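Uncharacterized protein (Legionella longbeachae NSW150, PDB 4JZA) is a phosphoinositide phosphatase that probably removes the 3-phosphate from phosphatidylinositol 3-phosphate, and so may alter host lipid metabolism during infection. Local coordinates at residues Asp50-Ala55 / Glu127-Ala132; Glu131-Ala136 / Gln611-Ser616; Val489-Tyr494 / Glu503-Tyr508. All coordinates share one frame; numbering follows the deposited sequence.

Interaction 1. Residues Asp50-Ala55 / Glu127-Ala132; sequences DSLHKA and ELLNEA
L129 reaches across from helix 122-140 and sets its CD1 methyl against helix 41-62, 3.8 Å from A55 CB and 3.7 Å from the carbonyl oxygen L52 O. The same methyl thus touches one side chain and one stretch of backbone a turn of helix apart. The branch point of this leucine takes a looser contact, L129 CG lying 4.3 Å from L52 CD2. A55 CB returns the approach, pointing at the partner helix and coming within 3.9 Å of L129 O. One turn farther on, A132 CB meets A55 O at 3.5 Å. The two alanines are the residues whose CA atoms come nearest, 5.4 Å between A55 CA and A132 CA, consistent with neither having any side chain beyond CB.

Around this point the short helical segments pass at 9.1 Å between axes, with their directions 105° apart, so they cross steeply and the contact stays a small patch. Both helices belong to the run of helices that connects strands 31-35 and 144-150 of the central mixed sheet. The torsion that swings L129 CG anti to its own nitrogen (chi1 -170°) lays the isobutyl group toward helix 41-62. L129 also packs on L109 and I113 of helix 95-116, which supplies T106 to L52 as well. A132 is further enclosed by F58, L59 and F320. On a different side of helix 41-62, K54 NZ bridges to D50 OD2 at 2.7 Å, approaching the syn side of a carboxylate whose OD1 pairs with K85.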
ATOM      1  N   ASP A  50      15.549  -3.150  -3.173  1.00 42.64           N
ATOM      2  CA  ASP A  50      15.669  -4.279  -2.261  1.00 45.79           C
ATOM      3  C   ASP A  50      14.323  -4.613  -1.662  1.00 41.72           C
ATOM      4  O   ASP A  50      13.926  -5.758  -1.602  1.00 48.53           O
ATOM      5  CB  ASP A  50      16.728  -3.969  -1.186  1.00 51.35           C
ATOM      6  CG  ASP A  50      16.893  -5.088  -0.129  1.00 55.89           C
ATOM      7  OD1 ASP A  50      17.299  -6.234  -0.429  1.00 66.41           O
ATOM      8  OD2 ASP A  50      16.651  -4.796   1.043  1.00 58.29           O
ATOM      9  N   SER A  51      13.574  -3.619  -1.268  1.00 40.71           N
ATOM     10  CA  SER A  51      12.283  -3.897  -0.629  1.00 39.92           C
ATOM     11  C   SER A  51      11.283  -4.559  -1.569  1.00 37.97           C
ATOM     12  O   SER A  51      10.495  -5.382  -1.133  1.00 40.25           O
ATOM     13  CB  SER A  51      11.677  -2.608  -0.061  1.00 39.01           C
ATOM     14  OG  SER A  51      10.623  -2.893   0.818  1.00 38.49           O
ATOM     15  N   LEU A  52      11.289  -4.162  -2.835  1.00 35.84           N
ATOM     16  CA  LEU A  52      10.361  -4.712  -3.806  1.00 36.21           C
ATOM     17  C   LEU A  52      10.753  -6.128  -4.211  1.00 36.55           C
ATOM     18  O   LEU A  52       9.892  -6.985  -4.526  1.00 36.69           O
ATOM     19  CB  LEU A  52      10.248  -3.794  -5.039  1.00 35.42           C
ATOM     20  CG  LEU A  52       9.582  -2.447  -4.778  1.00 36.47           C
ATOM     21  CD1 LEU A  52       9.610  -1.626  -6.037  1.00 36.19           C
ATOM     22  CD2 LEU A  52       8.147  -2.569  -4.292  1.00 37.18           C
ATOM     23  N   HIS A  53      12.056  -6.345  -4.247  1.00 36.31           N
ATOM     24  CA  HIS A  53      12.617  -7.668  -4.444  1.00 37.69           C
ATOM     25  C   HIS A  53      12.061  -8.513  -3.313  1.00 38.15           C
ATOM     26  O   HIS A  53      11.323  -9.458  -3.580  1.00 34.79           O
ATOM     27  CB  HIS A  53      14.159  -7.572  -4.466  1.00 40.03           C
ATOM     28  CG  HIS A  53      14.854  -8.865  -4.566  1.00 41.06           C
ATOM     29  ND1 HIS A  53      15.253  -9.573  -3.462  1.00 48.12           N
ATOM     30  CD2 HIS A  53      15.203  -9.606  -5.635  1.00 45.67           C
ATOM     31  CE1 HIS A  53      15.837 -10.697  -3.844  1.00 48.97           C
ATOM     32  NE2 HIS A  53      15.851 -10.721  -5.164  1.00 47.11           N
ATOM     33  N   LYS A  54      12.318  -8.149  -2.053  1.00 38.69           N
ATOM     34  CA  LYS A  54      11.684  -8.911  -0.967  1.00 43.24           C
ATOM     35  C   LYS A  54      10.161  -8.982  -1.104  1.00 42.85           C
ATOM     36  O   LYS A  54       9.571  -9.965  -0.721  1.00 50.45           O
ATOM     37  CB  LYS A  54      12.008  -8.329   0.396  1.00 48.12           C
ATOM     38  CG  LYS A  54      13.363  -8.748   0.938  1.00 48.74           C
ATOM     39  CD  LYS A  54      13.866  -7.747   1.967  1.00 49.47           C
ATOM     40  CE  LYS A  54      15.309  -8.045   2.299  1.00 55.07           C
ATOM     41  NZ  LYS A  54      16.029  -6.805   2.668  1.00 59.64           N
ATOM     42  N   ALA A  55       9.507  -7.982  -1.667  1.00 39.38           N
ATOM     43  CA  ALA A  55       8.078  -8.101  -1.808  1.00 41.62           C
ATOM     44  C   ALA A  55       7.682  -9.148  -2.831  1.00 43.20           C
ATOM     45  O   ALA A  55       6.624  -9.788  -2.697  1.00 38.57           O
ATOM     46  CB  ALA A  55       7.448  -6.773  -2.160  1.00 41.34           C
ATOM     47  N   GLU A 127      -1.030  -4.087  -7.813  1.00 49.73           N
ATOM     48  CA  GLU A 127      -1.575  -4.163  -6.475  1.00 45.39           C
ATOM     49  C   GLU A 127      -1.052  -5.363  -5.729  1.00 43.94           C
ATOM     50  O   GLU A 127      -0.873  -5.318  -4.515  1.00 45.21           O
ATOM     51  CB  GLU A 127      -3.083  -4.169  -6.523  1.00 48.49           C
ATOM     52  CG  GLU A 127      -3.610  -2.845  -7.053  1.00 59.16           C
ATOM     53  CD  GLU A 127      -5.056  -2.891  -7.575  1.00 70.05           C
ATOM     54  OE1 GLU A 127      -5.680  -3.984  -7.593  1.00 70.47           O
ATOM     55  OE2 GLU A 127      -5.562  -1.806  -7.980  1.00 70.09           O
ATOM     56  N   LEU A 128      -0.811  -6.454  -6.428  1.00 43.06           N
ATOM     57  CA  LEU A 128      -0.214  -7.631  -5.768  1.00 41.02           C
ATOM     58  C   LEU A 128       1.174  -7.346  -5.164  1.00 39.19           C
ATOM     59  O   LEU A 128       1.403  -7.626  -3.972  1.00 36.57           O
ATOM     60  CB  LEU A 128      -0.090  -8.804  -6.720  1.00 37.63           C
ATOM     61  CG  LEU A 128      -1.366  -9.541  -7.028  1.00 36.65           C
ATOM     62  CD1 LEU A 128      -1.101 -10.567  -8.120  1.00 37.01           C
ATOM     63  CD2 LEU A 128      -1.937 -10.235  -5.813  1.00 37.60           C
ATOM     64  N   LEU A 129       2.070  -6.766  -5.968  1.00 35.15           N
ATOM     65  CA  LEU A 129       3.390  -6.320  -5.460  1.00 34.22           C
ATOM     66  C   LEU A 129       3.322  -5.274  -4.298  1.00 34.51           C
ATOM     67  O   LEU A 129       3.985  -5.392  -3.268  1.00 33.15           O
ATOM     68  CB  LEU A 129       4.195  -5.722  -6.605  1.00 33.16           C
ATOM     69  CG  LEU A 129       5.668  -5.421  -6.315  1.00 33.24           C
ATOM     70  CD1 LEU A 129       6.400  -6.628  -5.812  1.00 33.46           C
ATOM     71  CD2 LEU A 129       6.386  -4.841  -7.524  1.00 32.09           C
ATOM     72  N   ASN A 130       2.482  -4.262  -4.488  1.00 35.64           N
ATOM     73  CA  ASN A 130       2.363  -3.133  -3.587  1.00 33.54           C
ATOM     74  C   ASN A 130       1.934  -3.620  -2.249  1.00 32.91           C
ATOM     75  O   ASN A 130       2.481  -3.224  -1.238  1.00 34.97           O
ATOM     76  CB  ASN A 130       1.345  -2.143  -4.137  1.00 34.59           C
ATOM     77  CG  ASN A 130       1.277  -0.860  -3.325  1.00 34.81           C
ATOM     78  OD1 ASN A 130       2.277  -0.168  -3.159  1.00 32.49           O
ATOM     79  ND2 ASN A 130       0.078  -0.534  -2.829  1.00 35.30           N
ATOM     80  N   GLU A 131       0.956  -4.517  -2.252  1.00 35.63           N
ATOM     81  CA  GLU A 131       0.340  -5.087  -1.000  1.00 33.56           C
ATOM     82  C   GLU A 131       1.178  -6.187  -0.402  1.00 32.40           C
ATOM     83  O   GLU A 131       1.297  -6.284   0.814  1.00 34.58           O
ATOM     84  CB  GLU A 131      -1.144  -5.515  -1.219  1.00 32.73           C
ATOM     85  CG  GLU A 131      -2.049  -4.307  -1.468  1.00 33.07           C
ATOM     86  CD  GLU A 131      -3.414  -4.618  -2.040  1.00 35.56           C
ATOM     87  OE1 GLU A 131      -4.171  -5.467  -1.525  1.00 39.73           O
ATOM     88  OE2 GLU A 131      -3.787  -3.997  -3.023  1.00 41.75           O
ATOM     89  N   ALA A 132       1.817  -6.988  -1.227  1.00 33.63           N
ATOM     90  CA  ALA A 132       2.817  -7.917  -0.686  1.00 36.10           C
ATOM     91  C   ALA A 132       3.919  -7.187   0.060  1.00 34.40           C
ATOM     92  O   ALA A 132       4.336  -7.626   1.088  1.00 35.25           O
ATOM     93  CB  ALA A 132       3.423  -8.800  -1.775  1.00 37.67           C
TER

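Interaction 2. Residues Glu131-Ala136 / Gln611-Ser616; sequences EAEQYA and QNAPGS
E133 lies alongside P614, the two side chains running past each other in opposite directions. Van der Waals contact is all that links the two segments: E133 OE1 stands 3.9 Å from P614 CD, and E133 OE2 lies 4.2 Å from A613 CB. The carboxylate is delivered by an extended chain, with CG anti to the backbone nitrogen (chi1 -169°) and beside the carbonyl carbon, so its end projects from helix 122-140 toward the A613-S616 turn that follows helix 604-612.

The polar bonds of that carboxylate are made to other parts of the fold. E133 OE1 accepts a hydrogen bond from S51 OG and forms a salt bridge with R48 NH1, both on helix 41-62, while E133 OE2 pairs with R341 NH2. R48 NH1 also bonds P614 O, which makes this arginine a direct link between the glutamate and the proline backbone.

On the other side, A613 to S616 form a type II beta turn with P614 and G615 at its two corners; G615 takes the positive phi (91°) expected at the second corner.

A buried acid flanked by two guanidinium groups and a serine hydroxyl would be expected to stay ionised, with the alanine methyl and the proline ring packed against it as apolar neighbours; its charge is probably balanced by R48 and R341, while the turn offers it only apolar atoms at its nearest contacts.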
ATOM      1  N   GLU A 131       0.956  -4.517  -2.252  1.00 35.63           N
ATOM      2  CA  GLU A 131       0.340  -5.087  -1.000  1.00 33.56           C
ATOM      3  C   GLU A 131       1.178  -6.187  -0.402  1.00 32.40           C
ATOM      4  O   GLU A 131       1.297  -6.284   0.814  1.00 34.58           O
ATOM      5  CB  GLU A 131      -1.144  -5.515  -1.219  1.00 32.73           C
ATOM      6  CG  GLU A 131      -2.049  -4.307  -1.468  1.00 33.07           C
ATOM      7  CD  GLU A 131      -3.414  -4.618  -2.040  1.00 35.56           C
ATOM      8  OE1 GLU A 131      -4.171  -5.467  -1.525  1.00 39.73           O
ATOM      9  OE2 GLU A 131      -3.787  -3.997  -3.023  1.00 41.75           O
ATOM     10  N   ALA A 132       1.817  -6.988  -1.227  1.00 33.63           N
ATOM     11  CA  ALA A 132       2.817  -7.917  -0.686  1.00 36.10           C
ATOM     12  C   ALA A 132       3.919  -7.187   0.060  1.00 34.40           C
ATOM     13  O   ALA A 132       4.336  -7.626   1.088  1.00 35.25           O
ATOM     14  CB  ALA A 132       3.423  -8.800  -1.775  1.00 37.67           C
ATOM     15  N   GLU A 133       4.374  -6.053  -0.425  1.00 36.77           N
ATOM     16  CA  GLU A 133       5.407  -5.342   0.307  1.00 39.19           C
ATOM     17  C   GLU A 133       4.923  -4.902   1.696  1.00 38.58           C
ATOM     18  O   GLU A 133       5.661  -4.954   2.657  1.00 39.98           O
ATOM     19  CB  GLU A 133       5.854  -4.116  -0.467  1.00 43.21           C
ATOM     20  CG  GLU A 133       7.112  -3.493   0.118  1.00 46.64           C
ATOM     21  CD  GLU A 133       7.368  -2.061  -0.330  1.00 47.79           C
ATOM     22  OE1 GLU A 133       8.533  -1.679  -0.168  1.00 46.43           O
ATOM     23  OE2 GLU A 133       6.455  -1.332  -0.819  1.00 44.88           O
ATOM     24  N   GLN A 134       3.680  -4.454   1.787  1.00 35.99           N
ATOM     25  CA  GLN A 134       3.126  -3.990   3.035  1.00 34.38           C
ATOM     26  C   GLN A 134       3.082  -5.079   4.079  1.00 32.93           C
ATOM     27  O   GLN A 134       3.502  -4.869   5.191  1.00 32.10           O
ATOM     28  CB  GLN A 134       1.700  -3.510   2.777  1.00 38.18           C
ATOM     29  CG  GLN A 134       1.555  -2.252   1.913  1.00 38.89           C
ATOM     30  CD  GLN A 134       0.105  -1.970   1.644  1.00 43.62           C
ATOM     31  OE1 GLN A 134      -0.702  -2.498   2.273  1.00 54.27           O
ATOM     32  NE2 GLN A 134      -0.217  -1.114   0.826  1.00 46.30           N
ATOM     33  N   TYR A 135       2.546  -6.244   3.706  1.00 35.24           N
ATOM     34  CA  TYR A 135       2.509  -7.419   4.584  1.00 35.63           C
ATOM     35  C   TYR A 135       3.946  -7.906   4.865  1.00 36.72           C
ATOM     36  O   TYR A 135       4.234  -8.271   6.009  1.00 35.99           O
ATOM     37  CB  TYR A 135       1.636  -8.547   4.038  1.00 35.26           C
ATOM     38  CG  TYR A 135       0.181  -8.326   4.271  1.00 35.34           C
ATOM     39  CD1 TYR A 135      -0.578  -7.648   3.359  1.00 36.82           C
ATOM     40  CD2 TYR A 135      -0.453  -8.836   5.385  1.00 36.29           C
ATOM     41  CE1 TYR A 135      -1.921  -7.429   3.566  1.00 36.92           C
ATOM     42  CE2 TYR A 135      -1.797  -8.628   5.607  1.00 34.61           C
ATOM     43  CZ  TYR A 135      -2.507  -7.910   4.688  1.00 36.65           C
ATOM     44  OH  TYR A 135      -3.823  -7.667   4.868  1.00 41.22           O
ATOM     45  N   ALA A 136       4.860  -7.864   3.902  1.00 33.57           N
ATOM     46  CA  ALA A 136       6.261  -8.206   4.263  1.00 37.28           C
ATOM     47  C   ALA A 136       6.805  -7.314   5.362  1.00 38.52           C
ATOM     48  O   ALA A 136       7.539  -7.790   6.251  1.00 34.43           O
ATOM     49  CB  ALA A 136       7.241  -8.124   3.076  1.00 37.47           C
ATOM     50  N   GLN A 611      10.323   4.213   6.407  1.00 36.57           N
ATOM     51  CA  GLN A 611      10.080   2.936   7.003  1.00 38.35           C
ATOM     52  C   GLN A 611       8.737   2.326   6.585  1.00 39.75           C
ATOM     53  O   GLN A 611       8.562   1.122   6.672  1.00 43.57           O
ATOM     54  CB  GLN A 611      10.129   3.059   8.501  1.00 39.32           C
ATOM     55  CG  GLN A 611      11.513   3.368   9.058  1.00 38.94           C
ATOM     56  CD  GLN A 611      11.468   3.621  10.559  1.00 40.09           C
ATOM     57  OE1 GLN A 611      10.559   4.275  11.091  1.00 41.72           O
ATOM     58  NE2 GLN A 611      12.418   3.097  11.242  1.00 41.69           N
ATOM     59  N   ASN A 612       7.799   3.169   6.182  1.00 40.31           N
ATOM     60  CA  ASN A 612       6.547   2.726   5.583  1.00 38.65           C
ATOM     61  C   ASN A 612       6.700   2.043   4.229  1.00 37.14           C
ATOM     62  O   ASN A 612       6.008   1.083   3.937  1.00 36.92           O
ATOM     63  CB  ASN A 612       5.551   3.874   5.501  1.00 38.68           C
ATOM     64  CG  ASN A 612       5.014   4.270   6.852  1.00 37.43           C
ATOM     65  OD1 ASN A 612       4.051   3.700   7.336  1.00 38.81           O
ATOM     66  ND2 ASN A 612       5.632   5.252   7.462  1.00 38.32           N
ATOM     67  N   ALA A 613       7.579   2.571   3.388  1.00 37.26           N
ATOM     68  CA  ALA A 613       7.986   1.905   2.160  1.00 36.05           C
ATOM     69  C   ALA A 613       9.447   2.205   1.884  1.00 34.99           C
ATOM     70  O   ALA A 613       9.756   3.246   1.325  1.00 36.10           O
ATOM     71  CB  ALA A 613       7.126   2.365   1.003  1.00 36.93           C
ATOM     72  N   PRO A 614      10.371   1.218   2.260  1.00 35.18           N
ATOM     73  CA  PRO A 614      11.775   1.669   2.163  1.00 35.67           C
ATOM     74  C   PRO A 614      12.233   2.140   0.790  1.00 37.76           C
ATOM     75  O   PRO A 614      11.897   1.549  -0.220  1.00 38.65           O
ATOM     76  CB  PRO A 614      12.572   0.436   2.567  1.00 34.34           C
ATOM     77  CG  PRO A 614      11.733  -0.197   3.587  1.00 36.58           C
ATOM     78  CD  PRO A 614      10.411  -0.183   2.911  1.00 37.31           C
ATOM     79  N   GLY A 615      13.034   3.200   0.790  1.00 40.22           N
ATOM     80  CA  GLY A 615      13.435   3.917  -0.403  1.00 39.35           C
ATOM     81  C   GLY A 615      12.504   5.060  -0.738  1.00 40.49           C
ATOM     82  O   GLY A 615      12.673   5.759  -1.720  1.00 41.13           O
ATOM     83  N   SER A 616      11.525   5.264   0.120  1.00 40.77           N
ATOM     84  CA  SER A 616      10.513   6.279  -0.076  1.00 37.50           C
ATOM     85  C   SER A 616      10.737   7.402   0.905  1.00 38.35           C
ATOM     86  O   SER A 616       9.801   8.015   1.390  1.00 36.77           O
ATOM     87  CB  SER A 616       9.126   5.697   0.087  1.00 35.95           C
ATOM     88  OG  SER A 616       8.792   4.931  -1.038  1.00 39.16           O
TER

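Interaction 3. Residues Val489-Tyr494 / Glu503-Tyr508; sequences VTAKKY and ELLDQY
This is a small apolar contact between consecutive helices, 482-492 and 501-513, beside edge strand 462-465, its centre about 40 Å from that of the chain. L505 carries it, setting both of its methyls against A491 and K492. L505 CD2 meets A491 CB at 3.7 Å; L505 CD1 lies 3.8 Å from A491 O and 3.9 Å from K492 CA, so one branch takes the alanine methyl while the other rests on backbone and on the root of K492. K492 crosses the leucine at a slant, its CG 4.0 Å from L505 CD1. That CG, anti to the carbonyl carbon (chi1 -76°), lies by the leucine, and the lysine chain bends beyond it at chi3 and chi4. The backbones stand 7.6 Å apart between K492 CA and L505 CA. Helix 524-542 supplies I538 to A491, while the neighbouring T490 and Y508 touch the edge strand 462-465.

No hydrogen bond joins the segments, and K492 NZ remains 6.8 Å from D506 OD1. Cohesion therefore comes from methyl and methylene packing, with at most a weak long-range attraction between the exposed lysine and aspartate.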
ATOM      1  N   VAL A 489     -12.194  28.524  24.223  1.00 60.84           N
ATOM      2  CA  VAL A 489     -13.062  28.511  25.358  1.00 64.98           C
ATOM      3  C   VAL A 489     -12.582  27.477  26.377  1.00 61.68           C
ATOM      4  O   VAL A 489     -12.386  27.818  27.536  1.00 64.82           O
ATOM      5  CB  VAL A 489     -14.518  28.307  24.917  1.00 67.16           C
ATOM      6  CG1 VAL A 489     -15.394  27.930  26.120  1.00 69.53           C
ATOM      7  CG2 VAL A 489     -14.997  29.575  24.218  1.00 64.61           C
ATOM      8  N   THR A 490     -12.359  26.244  25.942  1.00 59.89           N
ATOM      9  CA  THR A 490     -11.904  25.172  26.846  1.00 59.56           C
ATOM     10  C   THR A 490     -10.559  25.493  27.497  1.00 58.99           C
ATOM     11  O   THR A 490     -10.327  25.204  28.692  1.00 57.36           O
ATOM     12  CB  THR A 490     -11.760  23.826  26.125  1.00 58.83           C
ATOM     13  OG1 THR A 490     -12.935  23.546  25.356  1.00 64.09           O
ATOM     14  CG2 THR A 490     -11.572  22.706  27.102  1.00 58.35           C
ATOM     15  N   ALA A 491      -9.674  26.105  26.735  1.00 56.49           N
ATOM     16  CA  ALA A 491      -8.336  26.321  27.240  1.00 59.85           C
ATOM     17  C   ALA A 491      -8.235  27.536  28.141  1.00 60.44           C
ATOM     18  O   ALA A 491      -7.387  27.564  29.017  1.00 60.45           O
ATOM     19  CB  ALA A 491      -7.334  26.406  26.108  1.00 60.26           C
ATOM     20  N   LYS A 492      -9.085  28.534  27.953  1.00 65.59           N
ATOM     21  CA  LYS A 492      -9.102  29.666  28.895  1.00 70.99           C
ATOM     22  C   LYS A 492      -9.419  29.251  30.324  1.00 69.15           C
ATOM     23  O   LYS A 492      -8.796  29.753  31.269  1.00 68.77           O
ATOM     24  CB  LYS A 492     -10.056  30.756  28.453  1.00 75.35           C
ATOM     25  CG  LYS A 492      -9.472  31.558  27.307  1.00 83.65           C
ATOM     26  CD  LYS A 492     -10.276  32.811  26.971  1.00 90.37           C
ATOM     27  CE  LYS A 492     -10.529  32.918  25.477  1.00 90.53           C
ATOM     28  NZ  LYS A 492     -10.288  34.293  24.990  1.00 89.32           N
ATOM     29  N   LYS A 493     -10.338  28.299  30.479  1.00 65.43           N
ATOM     30  CA  LYS A 493     -10.633  27.745  31.780  1.00 60.99           C
ATOM     31  C   LYS A 493      -9.370  27.440  32.557  1.00 56.58           C
ATOM     32  O   LYS A 493      -9.377  27.513  33.762  1.00 58.47           O
ATOM     33  CB  LYS A 493     -11.442  26.470  31.652  1.00 65.11           C
ATOM     34  CG  LYS A 493     -12.877  26.611  31.127  1.00 70.00           C
ATOM     35  CD  LYS A 493     -13.521  25.206  31.079  1.00 83.38           C
ATOM     36  CE  LYS A 493     -15.049  25.168  31.038  1.00 88.55           C
ATOM     37  NZ  LYS A 493     -15.590  25.255  29.656  1.00 91.32           N
ATOM     38  N   TYR A 494      -8.273  27.145  31.862  1.00 55.35           N
ATOM     39  CA  TYR A 494      -7.002  26.706  32.496  1.00 52.81           C
ATOM     40  C   TYR A 494      -5.986  27.813  32.787  1.00 52.29           C
ATOM     41  O   TYR A 494      -5.008  27.591  33.519  1.00 52.11           O
ATOM     42  CB  TYR A 494      -6.309  25.632  31.606  1.00 49.96           C
ATOM     43  CG  TYR A 494      -7.025  24.272  31.550  1.00 47.20           C
ATOM     44  CD1 TYR A 494      -8.180  24.093  30.778  1.00 46.92           C
ATOM     45  CD2 TYR A 494      -6.517  23.173  32.245  1.00 45.28           C
ATOM     46  CE1 TYR A 494      -8.826  22.869  30.726  1.00 46.09           C
ATOM     47  CE2 TYR A 494      -7.134  21.941  32.205  1.00 45.59           C
ATOM     48  CZ  TYR A 494      -8.294  21.780  31.446  1.00 47.93           C
ATOM     49  OH  TYR A 494      -8.925  20.533  31.426  1.00 45.71           O
ATOM     50  N   GLU A 503       0.087  33.479  27.226  1.00 55.47           N
ATOM     51  CA  GLU A 503       0.782  33.994  26.045  1.00 53.58           C
ATOM     52  C   GLU A 503       0.554  33.103  24.810  1.00 54.99           C
ATOM     53  O   GLU A 503       0.573  33.613  23.692  1.00 60.00           O
ATOM     54  CB  GLU A 503       2.288  34.219  26.296  1.00 54.42           C
ATOM     55  CG  GLU A 503       3.148  33.003  26.668  1.00 58.52           C
ATOM     56  CD  GLU A 503       4.649  33.322  26.654  1.00 65.74           C
ATOM     57  OE1 GLU A 503       5.098  34.098  25.778  1.00 62.00           O
ATOM     58  OE2 GLU A 503       5.401  32.774  27.500  1.00 77.02           O
ATOM     59  N   LEU A 504       0.338  31.794  25.002  1.00 50.39           N
ATOM     60  CA  LEU A 504      -0.002  30.938  23.894  1.00 46.77           C
ATOM     61  C   LEU A 504      -1.428  31.202  23.458  1.00 47.27           C
ATOM     62  O   LEU A 504      -1.704  31.249  22.278  1.00 47.06           O
ATOM     63  CB  LEU A 504       0.184  29.459  24.224  1.00 47.05           C
ATOM     64  CG  LEU A 504       1.602  28.939  24.480  1.00 46.48           C
ATOM     65  CD1 LEU A 504       1.523  27.573  25.116  1.00 46.86           C
ATOM     66  CD2 LEU A 504       2.393  28.841  23.225  1.00 48.12           C
ATOM     67  N   LEU A 505      -2.352  31.376  24.383  1.00 51.42           N
ATOM     68  CA  LEU A 505      -3.742  31.705  23.964  1.00 55.19           C
ATOM     69  C   LEU A 505      -3.824  33.061  23.240  1.00 51.70           C
ATOM     70  O   LEU A 505      -4.537  33.185  22.264  1.00 51.65           O
ATOM     71  CB  LEU A 505      -4.748  31.644  25.129  1.00 53.64           C
ATOM     72  CG  LEU A 505      -4.755  30.350  25.943  1.00 52.58           C
ATOM     73  CD1 LEU A 505      -5.642  30.445  27.170  1.00 53.47           C
ATOM     74  CD2 LEU A 505      -5.223  29.213  25.067  1.00 54.23           C
ATOM     75  N   ASP A 506      -3.057  34.041  23.672  1.00 52.80           N
ATOM     76  CA  ASP A 506      -3.077  35.342  23.009  1.00 59.91           C
ATOM     77  C   ASP A 506      -2.604  35.178  21.567  1.00 62.70           C
ATOM     78  O   ASP A 506      -3.256  35.622  20.617  1.00 64.43           O
ATOM     79  CB  ASP A 506      -2.182  36.372  23.735  1.00 63.00           C
ATOM     80  CG  ASP A 506      -2.703  36.741  25.135  1.00 66.36           C
ATOM     81  OD1 ASP A 506      -3.937  36.719  25.330  1.00 67.35           O
ATOM     82  OD2 ASP A 506      -1.876  37.018  26.042  1.00 63.97           O
ATOM     83  N   GLN A 507      -1.456  34.529  21.421  1.00 63.30           N
ATOM     84  CA  GLN A 507      -0.884  34.236  20.117  1.00 59.68           C
ATOM     85  C   GLN A 507      -1.837  33.471  19.199  1.00 57.04           C
ATOM     86  O   GLN A 507      -2.012  33.839  18.053  1.00 61.34           O
ATOM     87  CB  GLN A 507       0.427  33.464  20.288  1.00 58.90           C
ATOM     88  CG  GLN A 507       1.612  34.369  20.405  1.00 60.06           C
ATOM     89  CD  GLN A 507       1.605  35.416  19.278  1.00 64.49           C
ATOM     90  OE1 GLN A 507       1.821  36.592  19.527  1.00 64.70           O
ATOM     91  NE2 GLN A 507       1.337  34.993  18.039  1.00 67.53           N
ATOM     92  N   TYR A 508      -2.460  32.418  19.703  1.00 55.84           N
ATOM     93  CA  TYR A 508      -3.384  31.612  18.906  1.00 53.21           C
ATOM     94  C   TYR A 508      -4.573  32.437  18.433  1.00 58.09           C
ATOM     95  O   TYR A 508      -5.006  32.292  17.301  1.00 55.98           O
ATOM     96  CB  TYR A 508      -3.874  30.425  19.726  1.00 52.72           C
ATOM     97  CG  TYR A 508      -4.800  29.443  18.995  1.00 52.48           C
ATOM     98  CD1 TYR A 508      -4.321  28.623  18.000  1.00 49.61           C
ATOM     99  CD2 TYR A 508      -6.135  29.327  19.338  1.00 51.27           C
ATOM    100  CE1 TYR A 508      -5.144  27.735  17.343  1.00 49.55           C
ATOM    101  CE2 TYR A 508      -6.961  28.433  18.700  1.00 51.37           C
ATOM    102  CZ  TYR A 508      -6.461  27.624  17.701  1.00 51.86           C
ATOM    103  OH  TYR A 508      -7.274  26.714  17.056  1.00 49.84           O
TER

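How the interactions relate
Interactions 1 and 2 adjoin, their centres 7 Å apart near the centre of the folded chain. They share E131 and A132 of helix 122-140, which meets helix 41-62 in one and the turn after helix 604-612 in the other. A55 also packs on E133, and S51 touches both E133 and P614, so three distant parts of the sequence converge here. Interaction 3 lies 41 Å from interaction 2 and 48 Å from interaction 1, centre to centre. It comes after interaction 1 along the chain and falls between the two segments of interaction 2. Interaction 1 joins two early helices and interaction 2 ties one of them to a late part of the chain; the third is a local pairing beside edge strand 462-465.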